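Long-range contacts in rhamnosidase B (Bacillus sp., PDB 2OKX), which hydrolyses terminal alpha-L-rhamnose units from rhamnosides as a family 78 glycoside hydrolase, probably inverting the configuration at the anomeric carbon: residues A[565-573]-A[857-865]; A[98-106]-A[232-240]. One frame throughout, in Å; residues are numbered along the deposited sequence.

Interaction 1 lies deep, its centre about 6 Å from the centre of the chain, and joins two loops within the helical glycosidase domain. Interaction 2, about 16 Å from that centre, joins the N-terminal domain to the next one, through a loop and a short 3-10 turn. Ten of the eleven touching residues are buried in the first and six of ten in the second, where Arg106 and Asn235 lie toward the surface. A salt bridge and a CH-pi contact carry 565-573 with 857-865; one backbone hydrogen bond, one arginine-to-amide hydrogen bond and small apolar contacts carry 98-106 with 232-240. The two sites, about 21 Å apart between centres, meet where the Tyr103 ring packs on the backbone oxygens of Glu572 and Gln573.

Interaction 1: A[565-573]-A[857-865]; sequences FVDCPSYEQ and TRSHCHAWS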
ATOM      1  N   PHE A 565      -0.352  -0.059   9.883  1.00 19.39           N
ATOM      2  CA  PHE A 565      -0.009  -1.283   9.175  1.00 19.03           C
ATOM      3  C   PHE A 565      -0.487  -0.982   7.758  1.00 20.09           C
ATOM      4  O   PHE A 565      -1.408  -0.183   7.578  1.00 19.91           O
ATOM      5  CB  PHE A 565      -0.805  -2.481   9.711  1.00 18.22           C
ATOM      6  CG  PHE A 565      -0.319  -2.996  11.033  1.00 20.02           C
ATOM      7  CD1 PHE A 565      -1.081  -2.827  12.184  1.00 20.31           C
ATOM      8  CD2 PHE A 565       0.897  -3.665  11.126  1.00 20.96           C
ATOM      9  CE1 PHE A 565      -0.639  -3.320  13.414  1.00 20.95           C
ATOM     10  CE2 PHE A 565       1.350  -4.163  12.349  1.00 19.95           C
ATOM     11  CZ  PHE A 565       0.578  -3.988  13.496  1.00 21.66           C
ATOM     12  N   VAL A 566       0.136  -1.587   6.754  1.00 17.67           N
ATOM     13  CA  VAL A 566      -0.304  -1.382   5.378  1.00 17.50           C
ATOM     14  C   VAL A 566      -0.317  -2.737   4.690  1.00 18.26           C
ATOM     15  O   VAL A 566       0.332  -3.680   5.149  1.00 19.35           O
ATOM     16  CB  VAL A 566       0.618  -0.406   4.583  1.00 18.75           C
ATOM     17  CG1 VAL A 566       0.540   0.983   5.179  1.00 18.74           C
ATOM     18  CG2 VAL A 566       2.050  -0.908   4.580  1.00 19.27           C
ATOM     19  N   ASP A 567      -1.081  -2.846   3.612  1.00 17.26           N
ATOM     20  CA  ASP A 567      -1.163  -4.099   2.874  1.00 18.23           C
ATOM     21  C   ASP A 567       0.185  -4.417   2.232  1.00 18.70           C
ATOM     22  O   ASP A 567       0.658  -5.551   2.298  1.00 18.47           O
ATOM     23  CB  ASP A 567      -2.269  -4.019   1.806  1.00 17.44           C
ATOM     24  CG  ASP A 567      -2.063  -2.873   0.818  1.00 20.17           C
ATOM     25  OD1 ASP A 567      -1.529  -1.820   1.222  1.00 20.52           O
ATOM     26  OD2 ASP A 567      -2.459  -3.018  -0.362  1.00 18.94           O
ATOM     27  N   CYS A 568       0.805  -3.409   1.625  1.00 17.67           N
ATOM     28  CA  CYS A 568       2.101  -3.580   0.976  1.00 18.68           C
ATOM     29  C   CYS A 568       2.814  -2.234   0.819  1.00 19.27           C
ATOM     30  O   CYS A 568       2.187  -1.178   0.873  1.00 19.78           O
ATOM     31  CB  CYS A 568       1.930  -4.242  -0.399  1.00 18.13           C
ATOM     32  SG  CYS A 568       0.878  -3.328  -1.559  1.00 21.59           S
ATOM     33  N   PRO A 569       4.141  -2.261   0.627  1.00 18.76           N
ATOM     34  CA  PRO A 569       4.922  -1.031   0.467  1.00 18.39           C
ATOM     35  C   PRO A 569       5.020  -0.513  -0.970  1.00 18.50           C
ATOM     36  O   PRO A 569       5.394   0.639  -1.197  1.00 17.82           O
ATOM     37  CB  PRO A 569       6.283  -1.434   1.011  1.00 19.22           C
ATOM     38  CG  PRO A 569       6.408  -2.843   0.488  1.00 18.43           C
ATOM     39  CD  PRO A 569       5.028  -3.431   0.771  1.00 19.06           C
ATOM     40  N   SER A 570       4.688  -1.362  -1.937  1.00 19.54           N
ATOM     41  CA  SER A 570       4.782  -0.972  -3.338  1.00 18.78           C
ATOM     42  C   SER A 570       3.504  -0.391  -3.940  1.00 19.83           C
ATOM     43  O   SER A 570       3.359   0.831  -4.027  1.00 19.48           O
ATOM     44  CB  SER A 570       5.255  -2.163  -4.183  1.00 20.93           C
ATOM     45  OG  SER A 570       4.381  -3.271  -4.048  1.00 24.00           O
ATOM     46  N   TYR A 571       2.578  -1.258  -4.343  1.00 18.73           N
ATOM     47  CA  TYR A 571       1.340  -0.812  -4.974  1.00 20.08           C
ATOM     48  C   TYR A 571       0.419   0.124  -4.201  1.00 21.95           C
ATOM     49  O   TYR A 571      -0.067   1.105  -4.769  1.00 21.47           O
ATOM     50  CB  TYR A 571       0.503  -2.014  -5.442  1.00 20.36           C
ATOM     51  CG  TYR A 571       1.180  -2.866  -6.493  1.00 20.81           C
ATOM     52  CD1 TYR A 571       2.049  -3.894  -6.131  1.00 20.80           C
ATOM     53  CD2 TYR A 571       0.998  -2.604  -7.851  1.00 20.11           C
ATOM     54  CE1 TYR A 571       2.727  -4.638  -7.094  1.00 20.85           C
ATOM     55  CE2 TYR A 571       1.672  -3.337  -8.824  1.00 20.18           C
ATOM     56  CZ  TYR A 571       2.536  -4.349  -8.441  1.00 21.27           C
ATOM     57  OH  TYR A 571       3.242  -5.044  -9.395  1.00 20.29           O
ATOM     58  N   GLU A 572       0.189  -0.141  -2.916  1.00 19.80           N
ATOM     59  CA  GLU A 572      -0.766   0.679  -2.177  1.00 20.19           C
ATOM     60  C   GLU A 572      -0.336   1.480  -0.944  1.00 20.94           C
ATOM     61  O   GLU A 572      -0.672   2.665  -0.842  1.00 18.61           O
ATOM     62  CB  GLU A 572      -1.975  -0.197  -1.820  1.00 20.06           C
ATOM     63  CG  GLU A 572      -2.341  -1.183  -2.936  1.00 19.17           C
ATOM     64  CD  GLU A 572      -3.733  -1.775  -2.790  1.00 20.88           C
ATOM     65  OE1 GLU A 572      -4.017  -2.795  -3.456  1.00 21.24           O
ATOM     66  OE2 GLU A 572      -4.546  -1.219  -2.026  1.00 22.68           O
ATOM     67  N   GLN A 573       0.382   0.854  -0.011  1.00 17.54           N
ATOM     68  CA  GLN A 573       0.802   1.544   1.213  1.00 18.70           C
ATOM     69  C   GLN A 573      -0.462   1.995   1.955  1.00 20.24           C
ATOM     70  O   GLN A 573      -0.485   3.044   2.608  1.00 21.09           O
ATOM     71  CB  GLN A 573       1.677   2.759   0.874  1.00 19.54           C
ATOM     72  CG  GLN A 573       3.054   2.404   0.305  1.00 19.47           C
ATOM     73  CD  GLN A 573       3.763   3.594  -0.334  1.00 19.05           C
ATOM     74  OE1 GLN A 573       3.652   4.727   0.135  1.00 19.62           O
ATOM     75  NE2 GLN A 573       4.513   3.330  -1.400  1.00 17.91           N
ATOM     76  N   THR A 857       2.531 -13.598  -8.517  1.00 21.67           N
ATOM     77  CA  THR A 857       1.658 -12.857  -7.613  1.00 21.07           C
ATOM     78  C   THR A 857       1.693 -11.396  -8.061  1.00 21.55           C
ATOM     79  O   THR A 857       2.542 -11.022  -8.875  1.00 20.67           O
ATOM     80  CB  THR A 857       2.196 -12.945  -6.160  1.00 20.94           C
ATOM     81  OG1 THR A 857       1.361 -12.191  -5.272  1.00 18.76           O
ATOM     82  CG2 THR A 857       3.618 -12.396  -6.097  1.00 23.94           C
ATOM     83  N   ARG A 858       0.780 -10.572  -7.557  1.00 20.95           N
ATOM     84  CA  ARG A 858       0.803  -9.153  -7.920  1.00 19.25           C
ATOM     85  C   ARG A 858       1.877  -8.531  -7.032  1.00 19.42           C
ATOM     86  O   ARG A 858       2.992  -8.251  -7.478  1.00 18.61           O
ATOM     87  CB  ARG A 858      -0.546  -8.480  -7.641  1.00 21.33           C
ATOM     88  CG  ARG A 858      -0.517  -6.976  -7.940  1.00 22.42           C
ATOM     89  CD  ARG A 858      -1.743  -6.228  -7.424  1.00 24.95           C
ATOM     90  NE  ARG A 858      -1.891  -6.304  -5.971  1.00 22.75           N
ATOM     91  CZ  ARG A 858      -2.328  -5.299  -5.215  1.00 25.18           C
ATOM     92  NH1 ARG A 858      -2.649  -4.136  -5.774  1.00 21.82           N
ATOM     93  NH2 ARG A 858      -2.465  -5.459  -3.901  1.00 23.02           N
ATOM     94  N   SER A 859       1.532  -8.329  -5.764  1.00 18.50           N
ATOM     95  CA  SER A 859       2.461  -7.781  -4.784  1.00 18.17           C
ATOM     96  C   SER A 859       3.332  -8.908  -4.227  1.00 19.66           C
ATOM     97  O   SER A 859       2.831  -9.989  -3.898  1.00 18.27           O
ATOM     98  CB  SER A 859       1.688  -7.133  -3.642  1.00 16.99           C
ATOM     99  OG  SER A 859       2.521  -6.948  -2.511  1.00 16.95           O
ATOM    100  N   HIS A 860       4.634  -8.657  -4.125  1.00 18.15           N
ATOM    101  CA  HIS A 860       5.558  -9.657  -3.603  1.00 18.60           C
ATOM    102  C   HIS A 860       5.832  -9.454  -2.119  1.00 19.12           C
ATOM    103  O   HIS A 860       6.615 -10.193  -1.523  1.00 20.77           O
ATOM    104  CB  HIS A 860       6.877  -9.612  -4.381  1.00 17.47           C
ATOM    105  CG  HIS A 860       6.776 -10.172  -5.764  1.00 18.23           C
ATOM    106  ND1 HIS A 860       7.403 -11.341  -6.142  1.00 17.84           N
ATOM    107  CD2 HIS A 860       6.083  -9.750  -6.849  1.00 16.88           C
ATOM    108  CE1 HIS A 860       7.096 -11.615  -7.397  1.00 19.14           C
ATOM    109  NE2 HIS A 860       6.297 -10.666  -7.849  1.00 15.01           N
ATOM    110  N   CYS A 861       5.182  -8.459  -1.524  1.00 18.18           N
ATOM    111  CA  CYS A 861       5.388  -8.160  -0.109  1.00 19.10           C
ATOM    112  C   CYS A 861       4.074  -7.753   0.560  1.00 19.33           C
ATOM    113  O   CYS A 861       3.711  -6.580   0.555  1.00 19.35           O
ATOM    114  CB  CYS A 861       6.423  -7.029   0.027  1.00 17.41           C
ATOM    115  SG  CYS A 861       6.882  -6.580   1.731  1.00 19.36           S
ATOM    116  N   HIS A 862       3.369  -8.732   1.123  1.00 18.41           N
ATOM    117  CA  HIS A 862       2.091  -8.509   1.806  1.00 19.07           C
ATOM    118  C   HIS A 862       2.196  -9.154   3.182  1.00 19.12           C
ATOM    119  O   HIS A 862       2.210 -10.380   3.292  1.00 17.60           O
ATOM    120  CB  HIS A 862       0.939  -9.168   1.030  1.00 18.25           C
ATOM    121  CG  HIS A 862       0.088  -8.202   0.265  1.00 19.81           C
ATOM    122  ND1 HIS A 862      -1.257  -8.029   0.518  1.00 23.60           N
ATOM    123  CD2 HIS A 862       0.387  -7.367  -0.757  1.00 17.63           C
ATOM    124  CE1 HIS A 862      -1.749  -7.130  -0.315  1.00 16.66           C
ATOM    125  NE2 HIS A 862      -0.772  -6.712  -1.100  1.00 23.39           N
ATOM    126  N   ALA A 863       2.269  -8.335   4.226  1.00 20.28           N
ATOM    127  CA  ALA A 863       2.406  -8.867   5.577  1.00 20.76           C
ATOM    128  C   ALA A 863       1.226  -9.723   6.018  1.00 20.12           C
ATOM    129  O   ALA A 863       1.320 -10.433   7.015  1.00 18.44           O
ATOM    130  CB  ALA A 863       2.640  -7.730   6.582  1.00 21.20           C
ATOM    131  N   TRP A 864       0.112  -9.670   5.293  1.00 20.37           N
ATOM    132  CA  TRP A 864      -1.017 -10.500   5.689  1.00 19.95           C
ATOM    133  C   TRP A 864      -0.667 -11.963   5.392  1.00 19.61           C
ATOM    134  O   TRP A 864      -1.372 -12.887   5.808  1.00 20.69           O
ATOM    135  CB  TRP A 864      -2.310 -10.043   4.977  1.00 20.46           C
ATOM    136  CG  TRP A 864      -2.527 -10.486   3.547  1.00 22.33           C
ATOM    137  CD1 TRP A 864      -1.616 -11.046   2.693  1.00 21.75           C
ATOM    138  CD2 TRP A 864      -3.757 -10.393   2.812  1.00 24.19           C
ATOM    139  NE1 TRP A 864      -2.205 -11.313   1.474  1.00 22.80           N
ATOM    140  CE2 TRP A 864      -3.518 -10.920   1.522  1.00 25.03           C
ATOM    141  CE3 TRP A 864      -5.039  -9.915   3.122  1.00 23.22           C
ATOM    142  CZ2 TRP A 864      -4.516 -10.984   0.539  1.00 25.75           C
ATOM    143  CZ3 TRP A 864      -6.034  -9.978   2.146  1.00 27.16           C
ATOM    144  CH2 TRP A 864      -5.763 -10.511   0.869  1.00 24.88           C
ATOM    145  N   SER A 865       0.465 -12.151   4.712  1.00 16.78           N
ATOM    146  CA  SER A 865       0.971 -13.471   4.332  1.00 16.53           C
ATOM    147  C   SER A 865       2.143 -13.937   5.209  1.00 16.33           C
ATOM    148  O   SER A 865       2.745 -14.973   4.926  1.00 17.44           O
ATOM    149  CB  SER A 865       1.464 -13.449   2.880  1.00 16.58           C
ATOM    150  OG  SER A 865       0.420 -13.184   1.960  1.00 19.09           O
TER
HETATM  151  O   HOH W   1      -0.857  -7.463   3.756  1.00 19.54           O
HETATM  152  O   HOH W   2       4.295  -5.035  -2.308  1.00 27.99           O
HETATM  153  O   HOH W   3       5.198  -6.630  -8.324  1.00 16.93           O
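The Tyr571 ring carries Arg858 CG over one face, 4.1 Å from the centroid and 15° off the normal, while a water lies in plane at its edge. That water accepts from Tyr571 OH (2.7 Å) and donates to Arg858 O (2.9 Å). Over one face of the His862 imidazole stands Asp567 O, 3.4 Å above its centre, and the same oxygen receives a CA-H...O contact from His862 CA at 3.3 Å. The Arg858 guanidinium has Tyr571 CG over one face and Glu572 at its edge. Bending at chi3 (61°) turns its end back toward Glu572, and NH1 (3.0 Å) and NH2 (3.1 Å) both grip the single oxygen OE1. Glu572 OE1 receives NH1 on its anti lone pair; the carboxylate and guanidinium planes stand 77° apart. These loops link helices of the GH78 alpha-barrel. A glycerol, probably from the crystallisation liquor, bonded to Asp567 OD2 and weakly to Glu572 OE1, is consistent with a pocket here. Asp567 is also hydrogen-bonded to Val574, Glu841 pairs with Arg858 NH2, and Trp576 NE1 bonds to Glu572 OE2. Farther along, Pro569 CD packs against Cys861 SG at 3.8 Å, both residues also touching Glu446.

Interaction 2: A[98-106]-A[232-240]; sequences GVSNFYYLR and ESVNHANPV
Arg106 reaches from the loop 98-106 to Val234 and Asn235, at the end of a 3-10 segment that finishes at Asn235. The contact joins the N-terminal domain to domain D2, two modules of the galactose-binding-like clan, through the loop between strands 87-96 and 110-117. The arginine is extended from CG to NE, its CG placed opposite the backbone N (chi1 -166°), which carries the guanidinium across to the other segment. Its CB passes close to Ser100 OG, the atom that accepts the hydrogen bond from Arg106 N at 3.0 Å. Beyond CG, CD rests 3.5 Å from Asn235 OD1. NE bonds to Ser18 OG outside the two segments, and Gly98 O sits above one face of the guanidinium, offset toward its rim. At the tip, NH1 donates to Asn235 OD1 (2.8 Å, 148° at the hydrogen). The acceptor is close to the guanidinium plane, and the amide and guanidinium planes differ by 18°. NH1 also meets the methyl Val234 CG2 at 3.5 Å, the two side chains running side by side.

Behind this side chain the backbones are tied by Ser100 N to Val234 O, 3.0 Å and nearly straight. Asn101 OD1 accepts from Tyr103 N in an Asx turn that spans Phe102, whose CD1 packs against Ala237 CB at 4.0 Å. Backbone hydrogen bonds between Ala621 and both Asn101 and Ala237 attach this domain junction to the catalytic part of the chain. Beyond the arginine, a water accepts from Asn235 ND2 at 3.1 Å and, weakly, from Arg106 NH1.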
ATOM      1  N   GLY A  98      -4.370  17.551  -3.707  1.00 24.59           N
ATOM      2  CA  GLY A  98      -5.484  18.164  -4.411  1.00 25.95           C
ATOM      3  C   GLY A  98      -6.404  17.108  -5.000  1.00 26.96           C
ATOM      4  O   GLY A  98      -7.302  17.412  -5.789  1.00 26.69           O
ATOM      5  N   VAL A  99      -6.176  15.859  -4.607  1.00 26.51           N
ATOM      6  CA  VAL A  99      -6.962  14.724  -5.087  1.00 25.00           C
ATOM      7  C   VAL A  99      -7.057  13.709  -3.955  1.00 25.86           C
ATOM      8  O   VAL A  99      -6.064  13.438  -3.278  1.00 25.62           O
ATOM      9  CB  VAL A  99      -6.276  14.053  -6.301  1.00 25.47           C
ATOM     10  CG1 VAL A  99      -7.058  12.826  -6.743  1.00 25.44           C
ATOM     11  CG2 VAL A  99      -6.153  15.045  -7.444  1.00 25.51           C
ATOM     12  N   SER A 100      -8.244  13.155  -3.737  1.00 23.00           N
ATOM     13  CA  SER A 100      -8.420  12.169  -2.674  1.00 24.54           C
ATOM     14  C   SER A 100      -7.820  10.818  -3.066  1.00 23.41           C
ATOM     15  O   SER A 100      -7.717  10.502  -4.249  1.00 23.20           O
ATOM     16  CB  SER A 100      -9.912  11.981  -2.359  1.00 25.58           C
ATOM     17  OG  SER A 100     -10.500  13.162  -1.834  1.00 25.84           O
ATOM     18  N   ASN A 101      -7.403  10.035  -2.069  1.00 24.38           N
ATOM     19  CA  ASN A 101      -6.869   8.696  -2.322  1.00 22.24           C
ATOM     20  C   ASN A 101      -7.227   7.766  -1.155  1.00 22.03           C
ATOM     21  O   ASN A 101      -8.089   8.105  -0.342  1.00 22.01           O
ATOM     22  CB  ASN A 101      -5.348   8.716  -2.583  1.00 19.07           C
ATOM     23  CG  ASN A 101      -4.545   9.342  -1.449  1.00 20.16           C
ATOM     24  OD1 ASN A 101      -4.774   9.065  -0.272  1.00 20.90           O
ATOM     25  ND2 ASN A 101      -3.574  10.177  -1.812  1.00 21.42           N
ATOM     26  N   PHE A 102      -6.584   6.605  -1.078  1.00 22.45           N
ATOM     27  CA  PHE A 102      -6.878   5.627  -0.026  1.00 22.00           C
ATOM     28  C   PHE A 102      -6.285   5.931   1.351  1.00 22.18           C
ATOM     29  O   PHE A 102      -6.485   5.159   2.290  1.00 22.29           O
ATOM     30  CB  PHE A 102      -6.421   4.225  -0.454  1.00 21.29           C
ATOM     31  CG  PHE A 102      -7.205   3.629  -1.598  1.00 22.43           C
ATOM     32  CD1 PHE A 102      -7.811   4.434  -2.560  1.00 22.32           C
ATOM     33  CD2 PHE A 102      -7.236   2.246  -1.776  1.00 21.67           C
ATOM     34  CE1 PHE A 102      -8.426   3.873  -3.688  1.00 24.37           C
ATOM     35  CE2 PHE A 102      -7.843   1.673  -2.895  1.00 24.36           C
ATOM     36  CZ  PHE A 102      -8.439   2.491  -3.858  1.00 25.43           C
ATOM     37  N   TYR A 103      -5.527   7.019   1.474  1.00 22.34           N
ATOM     38  CA  TYR A 103      -4.961   7.392   2.770  1.00 22.23           C
ATOM     39  C   TYR A 103      -4.941   8.903   2.982  1.00 23.56           C
ATOM     40  O   TYR A 103      -4.182   9.429   3.801  1.00 22.21           O
ATOM     41  CB  TYR A 103      -3.552   6.791   2.977  1.00 21.16           C
ATOM     42  CG  TYR A 103      -2.537   6.957   1.854  1.00 22.58           C
ATOM     43  CD1 TYR A 103      -2.086   8.221   1.458  1.00 21.01           C
ATOM     44  CD2 TYR A 103      -1.965   5.836   1.242  1.00 22.49           C
ATOM     45  CE1 TYR A 103      -1.088   8.362   0.488  1.00 20.04           C
ATOM     46  CE2 TYR A 103      -0.967   5.966   0.275  1.00 23.59           C
ATOM     47  CZ  TYR A 103      -0.531   7.232  -0.096  1.00 22.90           C
ATOM     48  OH  TYR A 103       0.468   7.359  -1.037  1.00 21.67           O
ATOM     49  N   TYR A 104      -5.809   9.590   2.247  1.00 23.29           N
ATOM     50  CA  TYR A 104      -5.924  11.037   2.325  1.00 22.49           C
ATOM     51  C   TYR A 104      -7.248  11.503   1.730  1.00 23.00           C
ATOM     52  O   TYR A 104      -7.625  11.083   0.638  1.00 19.53           O
ATOM     53  CB  TYR A 104      -4.763  11.703   1.572  1.00 23.84           C
ATOM     54  CG  TYR A 104      -4.966  13.187   1.338  1.00 22.16           C
ATOM     55  CD1 TYR A 104      -5.439  13.662   0.113  1.00 24.07           C
ATOM     56  CD2 TYR A 104      -4.735  14.109   2.357  1.00 22.68           C
ATOM     57  CE1 TYR A 104      -5.684  15.027  -0.091  1.00 22.74           C
ATOM     58  CE2 TYR A 104      -4.974  15.473   2.168  1.00 23.97           C
ATOM     59  CZ  TYR A 104      -5.450  15.923   0.942  1.00 25.46           C
ATOM     60  OH  TYR A 104      -5.695  17.264   0.763  1.00 25.99           O
ATOM     61  N   LEU A 105      -7.958  12.356   2.462  1.00 23.24           N
ATOM     62  CA  LEU A 105      -9.225  12.899   1.976  1.00 25.28           C
ATOM     63  C   LEU A 105      -8.973  14.358   1.620  1.00 25.40           C
ATOM     64  O   LEU A 105      -8.508  15.138   2.455  1.00 24.70           O
ATOM     65  CB  LEU A 105     -10.319  12.784   3.044  1.00 26.04           C
ATOM     66  CG  LEU A 105     -10.884  11.375   3.279  1.00 27.25           C
ATOM     67  CD1 LEU A 105      -9.881  10.523   4.057  1.00 27.98           C
ATOM     68  CD2 LEU A 105     -12.187  11.478   4.054  1.00 26.94           C
ATOM     69  N   ARG A 106      -9.266  14.719   0.377  1.00 25.43           N
ATOM     70  CA  ARG A 106      -9.038  16.079  -0.094  1.00 25.20           C
ATOM     71  C   ARG A 106      -9.553  17.161   0.849  1.00 26.90           C
ATOM     72  O   ARG A 106     -10.714  17.146   1.268  1.00 26.47           O
ATOM     73  CB  ARG A 106      -9.669  16.289  -1.473  1.00 26.05           C
ATOM     74  CG  ARG A 106      -9.178  17.559  -2.156  1.00 25.52           C
ATOM     75  CD  ARG A 106      -9.983  17.927  -3.388  1.00 24.33           C
ATOM     76  NE  ARG A 106      -9.380  19.066  -4.075  1.00 25.13           N
ATOM     77  CZ  ARG A 106      -9.885  19.649  -5.156  1.00 26.37           C
ATOM     78  NH1 ARG A 106     -11.018  19.205  -5.686  1.00 26.92           N
ATOM     79  NH2 ARG A 106      -9.247  20.668  -5.717  1.00 24.45           N
ATOM     80  N   GLU A 232     -15.260  15.668 -11.423  1.00 28.99           N
ATOM     81  CA  GLU A 232     -15.619  15.655 -10.013  1.00 30.62           C
ATOM     82  C   GLU A 232     -14.994  14.484  -9.246  1.00 28.45           C
ATOM     83  O   GLU A 232     -14.989  14.483  -8.022  1.00 27.94           O
ATOM     84  CB  GLU A 232     -17.146  15.633  -9.869  1.00 34.45           C
ATOM     85  CG  GLU A 232     -17.653  16.028  -8.489  1.00 41.58           C
ATOM     86  CD  GLU A 232     -17.618  14.886  -7.489  1.00 46.51           C
ATOM     87  OE1 GLU A 232     -17.699  15.162  -6.270  1.00 47.58           O
ATOM     88  OE2 GLU A 232     -17.521  13.714  -7.921  1.00 49.06           O
ATOM     89  N   SER A 233     -14.456  13.500  -9.963  1.00 28.07           N
ATOM     90  CA  SER A 233     -13.853  12.330  -9.322  1.00 26.35           C
ATOM     91  C   SER A 233     -12.630  12.666  -8.470  1.00 26.60           C
ATOM     92  O   SER A 233     -12.153  11.824  -7.713  1.00 27.34           O
ATOM     93  CB  SER A 233     -13.473  11.280 -10.372  1.00 23.98           C
ATOM     94  OG  SER A 233     -12.414  11.731 -11.193  1.00 25.39           O
ATOM     95  N   VAL A 234     -12.125  13.894  -8.588  1.00 26.32           N
ATOM     96  CA  VAL A 234     -10.966  14.320  -7.801  1.00 25.57           C
ATOM     97  C   VAL A 234     -11.316  14.418  -6.317  1.00 25.31           C
ATOM     98  O   VAL A 234     -10.435  14.375  -5.453  1.00 24.78           O
ATOM     99  CB  VAL A 234     -10.446  15.711  -8.248  1.00 26.39           C
ATOM    100  CG1 VAL A 234      -9.973  15.660  -9.693  1.00 25.31           C
ATOM    101  CG2 VAL A 234     -11.549  16.760  -8.068  1.00 25.36           C
ATOM    102  N   ASN A 235     -12.605  14.544  -6.021  1.00 25.27           N
ATOM    103  CA  ASN A 235     -13.053  14.684  -4.641  1.00 25.52           C
ATOM    104  C   ASN A 235     -13.293  13.393  -3.865  1.00 24.74           C
ATOM    105  O   ASN A 235     -13.648  13.436  -2.688  1.00 25.81           O
ATOM    106  CB  ASN A 235     -14.307  15.559  -4.605  1.00 26.85           C
ATOM    107  CG  ASN A 235     -14.052  16.947  -5.154  1.00 29.78           C
ATOM    108  OD1 ASN A 235     -13.177  17.666  -4.670  1.00 30.07           O
ATOM    109  ND2 ASN A 235     -14.809  17.329  -6.175  1.00 30.94           N
ATOM    110  N   HIS A 236     -13.106  12.247  -4.508  1.00 23.52           N
ATOM    111  CA  HIS A 236     -13.295  10.973  -3.820  1.00 23.49           C
ATOM    112  C   HIS A 236     -12.397   9.914  -4.439  1.00 23.58           C
ATOM    113  O   HIS A 236     -11.762  10.157  -5.463  1.00 24.48           O
ATOM    114  CB  HIS A 236     -14.755  10.515  -3.903  1.00 22.64           C
ATOM    115  CG  HIS A 236     -15.189  10.144  -5.284  1.00 22.57           C
ATOM    116  ND1 HIS A 236     -15.873  11.010  -6.110  1.00 23.61           N
ATOM    117  CD2 HIS A 236     -15.004   9.009  -5.999  1.00 19.82           C
ATOM    118  CE1 HIS A 236     -16.090  10.425  -7.275  1.00 21.60           C
ATOM    119  NE2 HIS A 236     -15.572   9.211  -7.234  1.00 24.85           N
ATOM    120  N   ALA A 237     -12.350   8.737  -3.821  1.00 23.47           N
ATOM    121  CA  ALA A 237     -11.515   7.656  -4.324  1.00 23.69           C
ATOM    122  C   ALA A 237     -12.335   6.417  -4.645  1.00 25.25           C
ATOM    123  O   ALA A 237     -11.841   5.293  -4.544  1.00 24.77           O
ATOM    124  CB  ALA A 237     -10.425   7.318  -3.311  1.00 23.96           C
ATOM    125  N   ASN A 238     -13.598   6.619  -5.009  1.00 23.76           N
ATOM    126  CA  ASN A 238     -14.460   5.507  -5.377  1.00 23.30           C
ATOM    127  C   ASN A 238     -14.254   5.255  -6.859  1.00 22.72           C
ATOM    128  O   ASN A 238     -13.870   6.156  -7.602  1.00 24.15           O
ATOM    129  CB  ASN A 238     -15.936   5.843  -5.149  1.00 22.97           C
ATOM    130  CG  ASN A 238     -16.263   6.090  -3.698  1.00 24.59           C
ATOM    131  OD1 ASN A 238     -15.921   5.288  -2.826  1.00 24.56           O
ATOM    132  ND2 ASN A 238     -16.946   7.197  -3.428  1.00 24.83           N
ATOM    133  N   PRO A 239     -14.481   4.018  -7.306  1.00 21.74           N
ATOM    134  CA  PRO A 239     -14.310   3.725  -8.726  1.00 22.03           C
ATOM    135  C   PRO A 239     -15.370   4.477  -9.529  1.00 22.92           C
ATOM    136  O   PRO A 239     -16.494   4.649  -9.063  1.00 23.11           O
ATOM    137  CB  PRO A 239     -14.542   2.217  -8.800  1.00 21.77           C
ATOM    138  CG  PRO A 239     -14.129   1.732  -7.451  1.00 19.56           C
ATOM    139  CD  PRO A 239     -14.688   2.784  -6.529  1.00 22.51           C
ATOM    140  N   VAL A 240     -15.007   4.945 -10.714  1.00 22.69           N
ATOM    141  CA  VAL A 240     -15.976   5.609 -11.580  1.00 23.41           C
ATOM    142  C   VAL A 240     -15.843   4.932 -12.929  1.00 23.62           C
ATOM    143  O   VAL A 240     -14.822   4.310 -13.220  1.00 25.50           O
ATOM    144  CB  VAL A 240     -15.699   7.129 -11.768  1.00 22.70           C
ATOM    145  CG1 VAL A 240     -15.696   7.833 -10.429  1.00 24.50           C
ATOM    146  CG2 VAL A 240     -14.385   7.343 -12.502  1.00 22.63           C
TER
HETATM  147  O   HOH W   4     -13.657  19.724  -7.840  1.00 43.72           O